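Local coordinates for protein CD180 antigen (Mus musculus, PDB 3T6Q) that may cooperate with MD-1 and TLR4 in the innate immune response of B cells to bacterial lipopolysaccharide, leading to NF-kappa-B activation, at residues F77-L83 against A100-P104; L357-E363 against N382-P388; D406-L412 against N431-L437. All coordinates share one frame; numbering follows the deposited sequence.

Interaction 1: residues F77-L83 against A100-P104; sequences FQSQHRL and ALSGP. With NAG (2-acetamido-2-deoxy-beta-D-glucopyranose), chain R.
Pro-104 sits with its ring against the turn made by Phe-77 to Gln-80. Its CD lies 3.7 Å from Phe-77 CB, while at the other end of the ring CB lies 3.6 Å from Leu-83 CB; Leu-83 and Pro-104 run side by side and point the same way. Phe-77 is the other main side chain. Its CG stands anti to the carbonyl carbon (chi1 -63°), which lays the ring alongside Leu-101, CD1 to Leu-101 CD2 at 3.9 Å. The carbonyl oxygen of Ala-100 comes to the edge of this ring, near its plane, and it also takes the backbone N-H of Phe-77: N to O is 3.2 Å.

Between these side chains the two backbones come very close. Gly-103 CA reaches Phe-77 O at 3.2 Å in a nearly straight CA-H...O contact, and that same oxygen closes the beta turn by accepting from Gln-80 N. At the margin, the extended Gln-78 chain sends NE2 to O7 of an N-acetylglucosamine at 2.9 Å. The amide of Gln-80 turns away to backbone oxygens of Phe-53 and Leu-56, and the Phe-77 ring meets that of Phe-53. Successive loops stacked over a shared apolar interior in this way are characteristic of a leucine-rich-repeat solenoid, here at its second and third repeats.

Interaction 2: residues L357-E363 against N382-P388; sequences LSHDDIE and NLSYNEP. With NAG (2-acetamido-2-deoxy-beta-D-glucopyranose), chain E; MAN (alpha-D-mannopyranose), chain B; NAG (2-acetamido-2-deoxy-beta-D-glucopyranose), chain C; MAN (alpha-D-mannopyranose), chain D.
The backbones of 357-363 and 382-388 run alongside each other, with Leu-357 N giving a hydrogen bond to Asn-382 O (2.8 Å) and His-359 N one to Ser-384 O. Asn-386 ties the loops together through its side chain. Its ND2 bonds Leu-357 O (2.9 Å, 170°) and also Leu-383 O of its own loop; its OD1 is gripped by two backbone N-H groups, Asp-360 N and Ile-362 N, arriving from opposite faces of the amide plane, the second nearly straight at 3.0 Å. These four bonds fix the rotation of the buried amide. His-359 and Tyr-385 form an offset stack, centroids 4.2 Å apart and planes at 7°, with Tyr-385 CB over the centre of the imidazole. C3 of a mannose lies over the opposite face, toward the rim, and His-359 NE2 donates in the ring plane to O7 of the second N-acetylglucosamine (2.9 Å). That glycan grows from ND2 of Asn-382; OD1 of the same amide accepts from Ser-384 N in an Asx turn. The first sugar of the glycan bonds Ser-358 OG, which also pairs with Asp-356. The contact follows parallel strands 354-356 and 380-382, with the loop after strand 404-406 next along, where Phe-409 stacks on Tyr-385.

Interaction 3: residues D406-L412 against N431-L437; sequences DLAFTRL and NLSHSLL. With NAG (2-acetamido-2-deoxy-beta-D-glucopyranose), chain F; NAG (2-acetamido-2-deoxy-beta-D-glucopyranose), chain E.
Phe-409 overlaps His-434 only at the rim: the planes are 12° apart, but the rings are slid so that CE1 of the phenyl sits above one imidazole face, 3.4 Å from His-434 CD2, and the centroids are 4.7 Å apart. Both side chains have CG anti to the carbonyl carbon, and each is the third residue of its own type II turn, consistent with their common direction. Beneath them, Phe-409 N donates to Ser-433 O in a short, almost straight bond (2.7 Å, 176°).

On the glycan side, Asp-406 and Asn-431 lie side by side with carboxylate and amide planes 8° apart. Each makes an Asx turn, OD1 accepting from the backbone N two residues on. Asn-431 ND2 carries an N-acetylglucosamine, whose N2 donates to Asp-406 OD2 at 2.7 Å; N2 of the sugar on Asn-382 reaches the same oxygen at 2.8 Å, so one carboxylate oxygen holds two glycans.

Toward the interior, Leu-432 CD2 touches both Leu-407 CB and Leu-412 CD1, 3.8 Å from each, with the Leu-412 side chain crossing that of Leu-432 at about a right angle. Leu-412 N donates to Ser-435 O. The segments leave the parallel strands 404-406 and 429-431, paired at Asp-406 and Asn-431; strand 389-391 packs on Leu-407 and Leu-412, while Asn-455 of strand 453-455 touches Asn-431 and Ser-433.

Overall arrangement
The three contacts follow one another along the chain, each joining consecutive turns of the leucine-rich-repeat solenoid. Interaction 1 belongs to the early repeats, in loops that lead into strands 85-87 and 109-111; its centre is 54 Å from those of interactions 2 and 3, and it lies on the opposite side of the chain's centre. Interactions 2 and 3 are neighbours, with centres 10 Å apart, in the loops just after the parallel strands 354-356, 380-382, 404-406 and 429-431. Thr-410 OG1 joins them, lying 2.7 Å from both Asn-386 N and Leu-383 O, probable hydrogen bonds. They share the N-acetylglucosamine on Asn-382; with glycans on Asn-382 and Asn-431, sugar is concentrated on this part of the extracellular arc.

Interaction 1: residues F77-L83 against A100-P104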
loop_
_atom_site.group_PDB
_atom_site.type_symbol
_atom_site.label_atom_id
_atom_site.label_comp_id
_atom_site.label_asym_id
_atom_site.label_seq_id
_atom_site.Cartn_x
_atom_site.Cartn_y
_atom_site.Cartn_z
ATOM N N PHE A 77 8.463 23.376 -3.739
ATOM C CA PHE A 77 7.306 24.302 -3.919
ATOM C C PHE A 77 7.659 25.713 -3.464
ATOM O O PHE A 77 6.789 26.489 -3.021
ATOM C CB PHE A 77 6.081 23.749 -3.177
ATOM C CG PHE A 77 5.637 22.423 -3.735
ATOM C CD1 PHE A 77 5.849 21.251 -3.024
ATOM C CD2 PHE A 77 5.096 22.351 -5.025
ATOM C CE1 PHE A 77 5.480 20.017 -3.578
ATOM C CE2 PHE A 77 4.711 21.122 -5.572
ATOM C CZ PHE A 77 4.916 19.963 -4.846
ATOM N N GLN A 78 8.949 26.048 -3.587
ATOM C CA GLN A 78 9.467 27.312 -3.010
ATOM C C GLN A 78 8.764 28.539 -3.533
ATOM O O GLN A 78 8.622 29.485 -2.786
ATOM C CB GLN A 78 11.005 27.470 -3.207
ATOM C CG GLN A 78 11.436 27.538 -4.657
ATOM C CD GLN A 78 12.948 27.582 -4.809
ATOM O OE1 GLN A 78 13.684 27.459 -3.831
ATOM N NE2 GLN A 78 13.408 27.750 -6.039
ATOM N N SER A 79 8.331 28.545 -4.804
ATOM C CA SER A 79 7.737 29.763 -5.376
ATOM C C SER A 79 6.215 29.813 -5.320
ATOM O O SER A 79 5.601 30.761 -5.854
ATOM C CB SER A 79 8.153 29.968 -6.831
ATOM O OG SER A 79 9.561 30.036 -6.991
ATOM N N GLN A 80 5.599 28.787 -4.720
ATOM C CA GLN A 80 4.125 28.634 -4.725
ATOM C C GLN A 80 3.537 29.246 -3.436
ATOM O O GLN A 80 2.826 28.593 -2.673
ATOM C CB GLN A 80 3.753 27.130 -4.859
ATOM C CG GLN A 80 3.726 26.643 -6.300
ATOM C CD GLN A 80 5.119 26.567 -6.902
ATOM O OE1 GLN A 80 5.956 25.776 -6.440
ATOM N NE2 GLN A 80 5.366 27.346 -7.940
ATOM N N HIS A 81 3.847 30.521 -3.213
ATOM C CA HIS A 81 3.415 31.276 -2.051
ATOM C C HIS A 81 1.897 31.395 -2.018
ATOM O O HIS A 81 1.301 31.502 -0.941
ATOM C CB HIS A 81 4.080 32.687 -2.108
ATOM C CG HIS A 81 5.595 32.687 -1.822
ATOM N ND1 HIS A 81 6.226 33.713 -1.199
ATOM C CD2 HIS A 81 6.589 31.741 -2.109
ATOM C CE1 HIS A 81 7.546 33.435 -1.063
ATOM N NE2 HIS A 81 7.776 32.233 -1.639
ATOM N N ARG A 82 1.261 31.375 -3.198
ATOM C CA ARG A 82 -0.191 31.567 -3.278
ATOM C C ARG A 82 -0.960 30.213 -3.358
ATOM O O ARG A 82 -2.162 30.182 -3.548
ATOM C CB ARG A 82 -0.558 32.503 -4.433
ATOM C CG ARG A 82 0.068 33.911 -4.337
ATOM C CD ARG A 82 -0.824 35.009 -4.925
ATOM N NE ARG A 82 -1.204 34.717 -6.310
ATOM C CZ ARG A 82 -2.446 34.481 -6.752
ATOM N NH1 ARG A 82 -3.501 34.525 -5.932
ATOM N NH2 ARG A 82 -2.634 34.195 -8.041
ATOM N N LEU A 83 -0.264 29.095 -3.187
ATOM C CA LEU A 83 -0.880 27.774 -3.429
ATOM C C LEU A 83 -1.995 27.486 -2.418
ATOM O O LEU A 83 -1.792 27.590 -1.201
ATOM C CB LEU A 83 0.179 26.684 -3.316
ATOM C CG LEU A 83 0.302 25.629 -4.427
ATOM C CD1 LEU A 83 0.773 24.320 -3.825
ATOM C CD2 LEU A 83 -0.882 25.432 -5.336
ATOM N N ALA A 100 10.188 20.787 1.604
ATOM C CA ALA A 100 9.484 20.660 0.332
ATOM C C ALA A 100 8.306 21.620 0.275
ATOM O O ALA A 100 8.054 22.247 -0.772
ATOM C CB ALA A 100 9.004 19.219 0.116
ATOM N N LEU A 101 7.620 21.784 1.413
ATOM C CA LEU A 101 6.447 22.677 1.477
ATOM C C LEU A 101 6.726 24.033 2.159
ATOM O O LEU A 101 5.821 24.619 2.765
ATOM C CB LEU A 101 5.298 21.959 2.214
ATOM C CG LEU A 101 4.638 20.773 1.497
ATOM C CD1 LEU A 101 3.749 19.999 2.473
ATOM C CD2 LEU A 101 3.830 21.316 0.322
ATOM N N SER A 102 7.952 24.543 2.033
ATOM C CA SER A 102 8.328 25.833 2.642
ATOM C C SER A 102 7.607 26.998 1.963
ATOM O O SER A 102 7.234 27.958 2.610
ATOM C CB SER A 102 9.859 26.033 2.596
ATOM O OG SER A 102 10.311 26.178 1.229
ATOM N N GLY A 103 7.420 26.892 0.653
ATOM C CA GLY A 103 6.777 27.905 -0.163
ATOM C C GLY A 103 5.301 28.171 0.153
ATOM O O GLY A 103 4.920 29.318 0.443
ATOM N N PRO A 104 4.453 27.130 0.097
ATOM C CA PRO A 104 2.995 27.346 0.261
ATOM C C PRO A 104 2.489 27.432 1.711
ATOM O O PRO A 104 1.762 26.535 2.201
ATOM C CB PRO A 104 2.376 26.145 -0.461
ATOM C CG PRO A 104 3.450 25.112 -0.534
ATOM C CD PRO A 104 4.781 25.768 -0.372
HETATM C C1 NAG R . 18.185 24.905 -6.726
HETATM C C2 NAG R . 18.578 26.326 -7.168
HETATM C C3 NAG R . 20.083 26.385 -7.508
HETATM C C4 NAG R . 20.982 25.632 -6.513
HETATM C C5 NAG R . 20.411 24.229 -6.347
HETATM C C6 NAG R . 21.219 23.281 -5.469
HETATM C C7 NAG R . 16.575 27.517 -8.019
HETATM C C8 NAG R . 15.757 27.960 -9.188
HETATM N N2 NAG R . 17.711 26.819 -8.244
HETATM O O3 NAG R . 20.489 27.727 -7.478
HETATM O O4 NAG R . 22.325 25.616 -6.969
HETATM O O5 NAG R . 19.127 24.384 -5.790
HETATM O O6 NAG R . 21.139 23.726 -4.146
HETATM O O7 NAG R . 16.159 27.829 -6.900
#

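Interaction 2: residues L357-E363 against N382-P388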
loop_
_atom_site.group_PDB
_atom_site.type_symbol
_atom_site.label_atom_id
_atom_site.label_comp_id
_atom_site.label_asym_id
_atom_site.label_seq_id
_atom_site.Cartn_x
_atom_site.Cartn_y
_atom_site.Cartn_z
ATOM N N LEU A 357 -41.812 10.348 -3.548
ATOM C CA LEU A 357 -42.361 9.023 -3.879
ATOM C C LEU A 357 -42.015 8.670 -5.333
ATOM O O LEU A 357 -42.845 8.134 -6.093
ATOM C CB LEU A 357 -43.864 8.986 -3.682
ATOM C CG LEU A 357 -44.383 9.096 -2.244
ATOM C CD1 LEU A 357 -45.900 9.319 -2.261
ATOM C CD2 LEU A 357 -43.979 7.872 -1.425
ATOM N N SER A 358 -40.785 8.980 -5.693
ATOM C CA SER A 358 -40.293 8.745 -7.041
ATOM C C SER A 358 -39.829 7.305 -7.271
ATOM O O SER A 358 -39.467 6.606 -6.326
ATOM C CB SER A 358 -39.199 9.755 -7.413
ATOM O OG SER A 358 -38.057 9.627 -6.619
ATOM N N HIS A 359 -39.856 6.877 -8.537
ATOM C CA HIS A 359 -39.266 5.578 -8.916
ATOM C C HIS A 359 -39.928 4.445 -8.147
ATOM O O HIS A 359 -39.268 3.472 -7.763
ATOM C CB HIS A 359 -37.784 5.619 -8.579
ATOM C CG HIS A 359 -36.909 6.226 -9.653
ATOM N ND1 HIS A 359 -36.734 5.639 -10.853
ATOM C CD2 HIS A 359 -36.196 7.421 -9.683
ATOM C CE1 HIS A 359 -35.881 6.375 -11.604
ATOM N NE2 HIS A 359 -35.557 7.483 -10.897
ATOM N N ASP A 360 -41.234 4.530 -7.937
ATOM C CA ASP A 360 -41.929 3.556 -7.115
ATOM C C ASP A 360 -42.922 2.644 -7.899
ATOM O O ASP A 360 -43.689 1.880 -7.281
ATOM C CB ASP A 360 -42.645 4.286 -5.973
ATOM C CG ASP A 360 -41.698 4.631 -4.790
ATOM O OD1 ASP A 360 -40.622 4.039 -4.664
ATOM O OD2 ASP A 360 -42.063 5.510 -3.972
ATOM N N ASP A 361 -42.956 2.807 -9.232
ATOM C CA ASP A 361 -43.932 2.170 -10.120
ATOM C C ASP A 361 -45.366 2.363 -9.667
ATOM O O ASP A 361 -46.175 1.428 -9.737
ATOM C CB ASP A 361 -43.655 0.676 -10.218
ATOM C CG ASP A 361 -42.543 0.339 -11.222
ATOM O OD1 ASP A 361 -42.207 1.152 -12.141
ATOM O OD2 ASP A 361 -41.996 -0.776 -11.081
ATOM N N ILE A 362 -45.674 3.543 -9.121
ATOM C CA ILE A 362 -46.992 3.784 -8.568
ATOM C C ILE A 362 -47.915 3.943 -9.778
ATOM O O ILE A 362 -47.547 4.650 -10.771
ATOM C CB ILE A 362 -47.013 5.071 -7.694
ATOM C CG1 ILE A 362 -46.212 4.838 -6.382
ATOM C CG2 ILE A 362 -48.436 5.576 -7.439
ATOM C CD1 ILE A 362 -45.683 6.158 -5.799
ATOM N N GLU A 363 -49.088 3.313 -9.674
ATOM C CA GLU A 363 -50.148 3.410 -10.716
ATOM C C GLU A 363 -51.502 3.632 -10.018
ATOM O O GLU A 363 -51.799 2.986 -9.008
ATOM C CB GLU A 363 -50.184 2.120 -11.579
ATOM C CG GLU A 363 -51.033 2.220 -12.869
ATOM C CD GLU A 363 -52.529 1.929 -12.658
ATOM O OE1 GLU A 363 -53.379 2.318 -13.534
ATOM O OE2 GLU A 363 -52.879 1.315 -11.605
ATOM N N ASN A 382 -42.808 14.833 -4.977
ATOM C CA ASN A 382 -42.102 14.245 -6.093
ATOM C C ASN A 382 -42.715 12.880 -6.433
ATOM O O ASN A 382 -42.636 11.977 -5.628
ATOM C CB ASN A 382 -40.614 14.098 -5.730
ATOM C CG ASN A 382 -39.770 13.817 -6.949
ATOM O OD1 ASN A 382 -40.258 13.269 -7.944
ATOM N ND2 ASN A 382 -38.505 14.179 -6.883
ATOM N N LEU A 383 -43.378 12.789 -7.600
ATOM C CA LEU A 383 -44.028 11.579 -8.076
ATOM C C LEU A 383 -43.430 11.186 -9.426
ATOM O O LEU A 383 -44.089 10.544 -10.262
ATOM C CB LEU A 383 -45.575 11.789 -8.173
ATOM C CG LEU A 383 -46.230 11.697 -6.762
ATOM C CD1 LEU A 383 -47.634 12.232 -6.820
ATOM C CD2 LEU A 383 -46.230 10.244 -6.282
ATOM N N SER A 384 -42.175 11.590 -9.646
ATOM C CA SER A 384 -41.507 11.389 -10.931
ATOM C C SER A 384 -41.209 9.911 -11.098
ATOM O O SER A 384 -41.149 9.165 -10.111
ATOM C CB SER A 384 -40.210 12.231 -11.076
ATOM O OG SER A 384 -39.197 11.762 -10.149
ATOM N N TYR A 385 -40.995 9.510 -12.354
ATOM C CA TYR A 385 -40.654 8.113 -12.703
ATOM C C TYR A 385 -41.614 7.069 -12.106
ATOM O O TYR A 385 -41.164 6.062 -11.494
ATOM C CB TYR A 385 -39.211 7.768 -12.258
ATOM C CG TYR A 385 -38.148 8.545 -12.993
ATOM C CD1 TYR A 385 -37.729 8.145 -14.280
ATOM C CD2 TYR A 385 -37.597 9.705 -12.432
ATOM C CE1 TYR A 385 -36.745 8.855 -14.962
ATOM C CE2 TYR A 385 -36.612 10.434 -13.102
ATOM C CZ TYR A 385 -36.191 9.979 -14.363
ATOM O OH TYR A 385 -35.231 10.680 -15.017
ATOM N N ASN A 386 -42.915 7.287 -12.277
ATOM C CA ASN A 386 -43.895 6.316 -11.841
ATOM C C ASN A 386 -44.687 5.795 -13.043
ATOM O O ASN A 386 -44.399 6.185 -14.192
ATOM C CB ASN A 386 -44.783 6.894 -10.751
ATOM C CG ASN A 386 -44.107 6.832 -9.378
ATOM O OD1 ASN A 386 -43.726 5.753 -8.934
ATOM N ND2 ASN A 386 -43.917 7.979 -8.733
ATOM N N GLU A 387 -45.616 4.883 -12.778
ATOM C CA GLU A 387 -46.510 4.360 -13.805
ATOM C C GLU A 387 -47.686 5.336 -13.939
ATOM O O GLU A 387 -47.730 6.365 -13.244
ATOM C CB GLU A 387 -46.954 2.919 -13.464
ATOM C CG GLU A 387 -45.823 1.936 -13.675
ATOM C CD GLU A 387 -45.513 1.739 -15.143
ATOM O OE1 GLU A 387 -44.401 2.034 -15.558
ATOM O OE2 GLU A 387 -46.392 1.304 -15.895
ATOM N N PRO A 388 -48.615 5.054 -14.849
ATOM C CA PRO A 388 -49.648 6.061 -15.138
ATOM C C PRO A 388 -50.539 6.472 -13.966
ATOM O O PRO A 388 -51.087 5.656 -13.235
ATOM C CB PRO A 388 -50.438 5.418 -16.302
ATOM C CG PRO A 388 -49.428 4.550 -16.969
ATOM C CD PRO A 388 -48.704 3.922 -15.807
HETATM C C1 NAG E . -37.642 13.962 -8.015
HETATM C C2 NAG E . -36.471 14.975 -8.007
HETATM C C3 NAG E . -35.513 14.688 -9.186
HETATM C C4 NAG E . -35.144 13.208 -9.254
HETATM C C5 NAG E . -36.397 12.356 -9.195
HETATM C C6 NAG E . -36.149 10.849 -9.243
HETATM C C7 NAG E . -36.515 17.328 -7.284
HETATM C C8 NAG E . -37.160 18.666 -7.470
HETATM N N2 NAG E . -36.972 16.328 -8.064
HETATM O O3 NAG E . -34.360 15.468 -9.007
HETATM O O4 NAG E . -34.496 12.851 -10.476
HETATM O O5 NAG E . -37.151 12.655 -8.019
HETATM O O6 NAG E . -35.638 10.379 -7.994
HETATM O O7 NAG E . -35.612 17.205 -6.457
HETATM C C1 MAN B . -32.292 6.155 -12.800
HETATM C C2 MAN B . -31.900 4.708 -12.489
HETATM C C3 MAN B . -31.936 3.874 -13.754
HETATM C C4 MAN B . -33.308 3.972 -14.419
HETATM C C5 MAN B . -33.560 5.451 -14.748
HETATM C C6 MAN B . -34.917 5.694 -15.443
HETATM O O2 MAN B . -32.876 4.146 -11.628
HETATM O O3 MAN B . -31.620 2.522 -13.449
HETATM O O4 MAN B . -33.252 3.232 -15.610
HETATM O O5 MAN B . -33.491 6.220 -13.544
HETATM O O6 MAN B . -35.953 5.054 -14.726
HETATM C C1 NAG C . -33.149 13.291 -10.659
HETATM C C2 NAG C . -32.410 12.124 -11.329
HETATM C C3 NAG C . -30.995 12.541 -11.747
HETATM C C4 NAG C . -30.976 13.866 -12.532
HETATM C C5 NAG C . -31.935 14.927 -12.031
HETATM C C6 NAG C . -32.257 15.916 -13.196
HETATM C C7 NAG C . -32.924 9.875 -10.485
HETATM C C8 NAG C . -32.693 8.925 -9.319
HETATM N N2 NAG C . -32.326 11.050 -10.376
HETATM O O3 NAG C . -30.451 11.543 -12.646
HETATM O O4 NAG C . -29.680 14.442 -12.356
HETATM O O5 NAG C . -33.184 14.402 -11.565
HETATM O O6 NAG C . -32.811 16.983 -12.469
HETATM O O7 NAG C . -33.633 9.566 -11.436
HETATM C C1 MAN D . -32.211 3.408 -10.542
HETATM C C2 MAN D . -33.276 2.568 -9.842
HETATM C C3 MAN D . -34.225 3.465 -9.004
HETATM C C4 MAN D . -33.373 4.350 -8.064
HETATM C C5 MAN D . -32.299 5.133 -8.864
HETATM C C6 MAN D . -31.390 5.998 -7.995
HETATM O O2 MAN D . -32.571 1.734 -8.978
HETATM O O3 MAN D . -35.076 2.632 -8.249
HETATM O O4 MAN D . -34.193 5.243 -7.316
HETATM O O5 MAN D . -31.476 4.248 -9.628
HETATM O O6 MAN D . -30.628 5.121 -7.120
HETATM O O HOH W 1 -41.051 3.422 -11.328
HETATM O O HOH W 2 -42.323 3.096 -14.352
#

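Interaction 3: residues D406-L412 against N431-L437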
loop_
_atom_site.group_PDB
_atom_site.type_symbol
_atom_site.label_atom_id
_atom_site.label_comp_id
_atom_site.label_asym_id
_atom_site.label_seq_id
_atom_site.Cartn_x
_atom_site.Cartn_y
_atom_site.Cartn_z
ATOM N N ASP A 406 -43.221 17.559 -8.973
ATOM C CA ASP A 406 -42.389 16.956 -10.002
ATOM C C ASP A 406 -43.097 15.677 -10.420
ATOM O O ASP A 406 -43.301 14.818 -9.616
ATOM C CB ASP A 406 -40.979 16.692 -9.441
ATOM C CG ASP A 406 -39.980 16.283 -10.508
ATOM O OD1 ASP A 406 -40.416 15.954 -11.662
ATOM O OD2 ASP A 406 -38.751 16.275 -10.209
ATOM N N LEU A 407 -43.496 15.600 -11.687
ATOM C CA LEU A 407 -44.171 14.450 -12.258
ATOM C C LEU A 407 -43.402 13.972 -13.491
ATOM O O LEU A 407 -43.955 13.276 -14.368
ATOM C CB LEU A 407 -45.612 14.894 -12.630
ATOM C CG LEU A 407 -46.535 15.007 -11.393
ATOM C CD1 LEU A 407 -47.796 15.809 -11.722
ATOM C CD2 LEU A 407 -46.928 13.627 -10.852
ATOM N N ALA A 408 -42.136 14.361 -13.584
ATOM C CA ALA A 408 -41.328 14.014 -14.791
ATOM C C ALA A 408 -41.333 12.493 -15.004
ATOM O O ALA A 408 -41.165 11.733 -14.040
ATOM C CB ALA A 408 -39.903 14.526 -14.665
ATOM N N PHE A 409 -41.491 12.080 -16.274
ATOM C CA PHE A 409 -41.421 10.677 -16.718
ATOM C C PHE A 409 -42.551 9.836 -16.133
ATOM O O PHE A 409 -42.493 8.616 -16.130
ATOM C CB PHE A 409 -40.032 10.060 -16.416
ATOM C CG PHE A 409 -38.931 10.783 -17.139
ATOM C CD1 PHE A 409 -38.686 10.508 -18.500
ATOM C CD2 PHE A 409 -38.216 11.791 -16.513
ATOM C CE1 PHE A 409 -37.714 11.218 -19.197
ATOM C CE2 PHE A 409 -37.234 12.490 -17.215
ATOM C CZ PHE A 409 -37.002 12.203 -18.554
ATOM N N THR A 410 -43.596 10.482 -15.653
ATOM C CA THR A 410 -44.728 9.744 -15.174
ATOM C C THR A 410 -45.881 10.121 -16.112
ATOM O O THR A 410 -46.273 11.302 -16.151
ATOM C CB THR A 410 -45.064 10.157 -13.712
ATOM O OG1 THR A 410 -44.014 9.676 -12.846
ATOM C CG2 THR A 410 -46.420 9.575 -13.298
ATOM N N ARG A 411 -46.440 9.127 -16.809
ATOM C CA ARG A 411 -47.562 9.357 -17.738
ATOM C C ARG A 411 -48.814 9.844 -16.982
ATOM O O ARG A 411 -49.207 9.250 -15.965
ATOM C CB ARG A 411 -47.851 8.070 -18.540
ATOM C CG ARG A 411 -49.157 8.072 -19.336
ATOM C CD ARG A 411 -49.052 7.215 -20.619
ATOM N NE ARG A 411 -48.044 6.167 -20.473
ATOM C CZ ARG A 411 -48.309 4.877 -20.307
ATOM N NH1 ARG A 411 -47.315 4.015 -20.150
ATOM N NH2 ARG A 411 -49.560 4.447 -20.305
ATOM N N LEU A 412 -49.443 10.917 -17.454
ATOM C CA LEU A 412 -50.624 11.402 -16.775
ATOM C C LEU A 412 -51.844 11.244 -17.700
ATOM O O LEU A 412 -51.770 11.522 -18.907
ATOM C CB LEU A 412 -50.460 12.874 -16.337
ATOM C CG LEU A 412 -49.213 13.183 -15.495
ATOM C CD1 LEU A 412 -49.198 14.691 -15.281
ATOM C CD2 LEU A 412 -49.254 12.450 -14.148
ATOM N N ASN A 431 -42.904 20.162 -13.053
ATOM C CA ASN A 431 -42.107 19.446 -14.040
ATOM C C ASN A 431 -42.985 18.315 -14.584
ATOM O O ASN A 431 -43.325 17.377 -13.849
ATOM C CB ASN A 431 -40.772 18.917 -13.446
ATOM C CG ASN A 431 -39.845 18.326 -14.509
ATOM O OD1 ASN A 431 -40.276 18.015 -15.600
ATOM N ND2 ASN A 431 -38.582 18.153 -14.186
ATOM N N LEU A 432 -43.306 18.413 -15.875
ATOM C CA LEU A 432 -44.143 17.431 -16.586
ATOM C C LEU A 432 -43.407 16.819 -17.774
ATOM O O LEU A 432 -44.035 16.397 -18.768
ATOM C CB LEU A 432 -45.437 18.108 -17.104
ATOM C CG LEU A 432 -46.330 18.716 -15.975
ATOM C CD1 LEU A 432 -47.529 19.492 -16.486
ATOM C CD2 LEU A 432 -46.831 17.617 -15.040
ATOM N N SER A 433 -42.092 16.819 -17.685
ATOM C CA SER A 433 -41.239 16.266 -18.731
ATOM C C SER A 433 -41.719 14.845 -19.052
ATOM O O SER A 433 -41.863 14.026 -18.151
ATOM C CB SER A 433 -39.807 16.239 -18.230
ATOM O OG SER A 433 -38.957 15.731 -19.232
ATOM N N HIS A 434 -41.952 14.543 -20.333
ATOM C CA HIS A 434 -42.432 13.183 -20.749
ATOM C C HIS A 434 -43.679 12.647 -20.087
ATOM O O HIS A 434 -43.883 11.445 -20.049
ATOM C CB HIS A 434 -41.265 12.181 -20.659
ATOM C CG HIS A 434 -40.084 12.605 -21.467
ATOM N ND1 HIS A 434 -39.804 12.077 -22.692
ATOM C CD2 HIS A 434 -39.108 13.540 -21.213
ATOM C CE1 HIS A 434 -38.699 12.655 -23.180
ATOM N NE2 HIS A 434 -38.268 13.552 -22.278
ATOM N N SER A 435 -44.575 13.518 -19.598
ATOM C CA SER A 435 -45.819 13.069 -18.974
ATOM C C SER A 435 -46.852 12.726 -20.085
ATOM O O SER A 435 -47.897 12.147 -19.830
ATOM C CB SER A 435 -46.364 14.161 -18.032
ATOM O OG SER A 435 -45.541 14.270 -16.851
ATOM N N LEU A 436 -46.541 13.152 -21.312
ATOM C CA LEU A 436 -47.333 12.869 -22.524
ATOM C C LEU A 436 -48.722 13.469 -22.457
ATOM O O LEU A 436 -49.682 12.807 -22.807
ATOM C CB LEU A 436 -47.406 11.359 -22.843
ATOM C CG LEU A 436 -46.084 10.602 -22.889
ATOM C CD1 LEU A 436 -46.267 9.153 -23.340
ATOM C CD2 LEU A 436 -45.051 11.332 -23.741
ATOM N N LEU A 437 -48.824 14.714 -21.982
ATOM C CA LEU A 437 -50.100 15.429 -21.914
ATOM C C LEU A 437 -50.341 16.122 -23.243
ATOM O O LEU A 437 -49.400 16.396 -23.977
ATOM C CB LEU A 437 -50.075 16.505 -20.823
ATOM C CG LEU A 437 -50.103 15.973 -19.396
ATOM C CD1 LEU A 437 -49.611 17.103 -18.518
ATOM C CD2 LEU A 437 -51.499 15.531 -19.000
HETATM C C1 NAG F . -38.024 18.543 -12.924
HETATM C C2 NAG F . -36.747 17.783 -12.532
HETATM C C3 NAG F . -36.201 18.409 -11.231
HETATM C C4 NAG F . -35.997 19.940 -11.346
HETATM C C5 NAG F . -37.266 20.602 -11.898
HETATM C C6 NAG F . -37.072 22.092 -12.202
HETATM C C7 NAG F . -36.461 15.374 -13.024
HETATM C C8 NAG F . -36.879 13.942 -12.717
HETATM N N2 NAG F . -37.059 16.346 -12.344
HETATM O O3 NAG F . -34.944 17.795 -10.911
HETATM O O4 NAG F . -35.838 20.512 -10.037
HETATM O O5 NAG F . -37.719 19.944 -13.081
HETATM O O6 NAG F . -35.985 22.261 -13.091
HETATM O O7 NAG F . -35.597 15.602 -13.868
HETATM C C1 NAG E . -37.642 13.962 -8.015
HETATM C C2 NAG E . -36.471 14.975 -8.007
HETATM C C3 NAG E . -35.513 14.688 -9.186
HETATM C C4 NAG E . -35.144 13.208 -9.254
HETATM C C5 NAG E . -36.397 12.356 -9.195
HETATM C C6 NAG E . -36.149 10.849 -9.243
HETATM C C7 NAG E . -36.515 17.328 -7.284
HETATM C C8 NAG E . -37.160 18.666 -7.470
HETATM N N2 NAG E . -36.972 16.328 -8.064
HETATM O O3 NAG E . -34.360 15.468 -9.007
HETATM O O4 NAG E . -34.496 12.851 -10.476
HETATM O O5 NAG E . -37.151 12.655 -8.019
HETATM O O6 NAG E . -35.638 10.379 -7.994
HETATM O O7 NAG E . -35.612 17.205 -6.457
#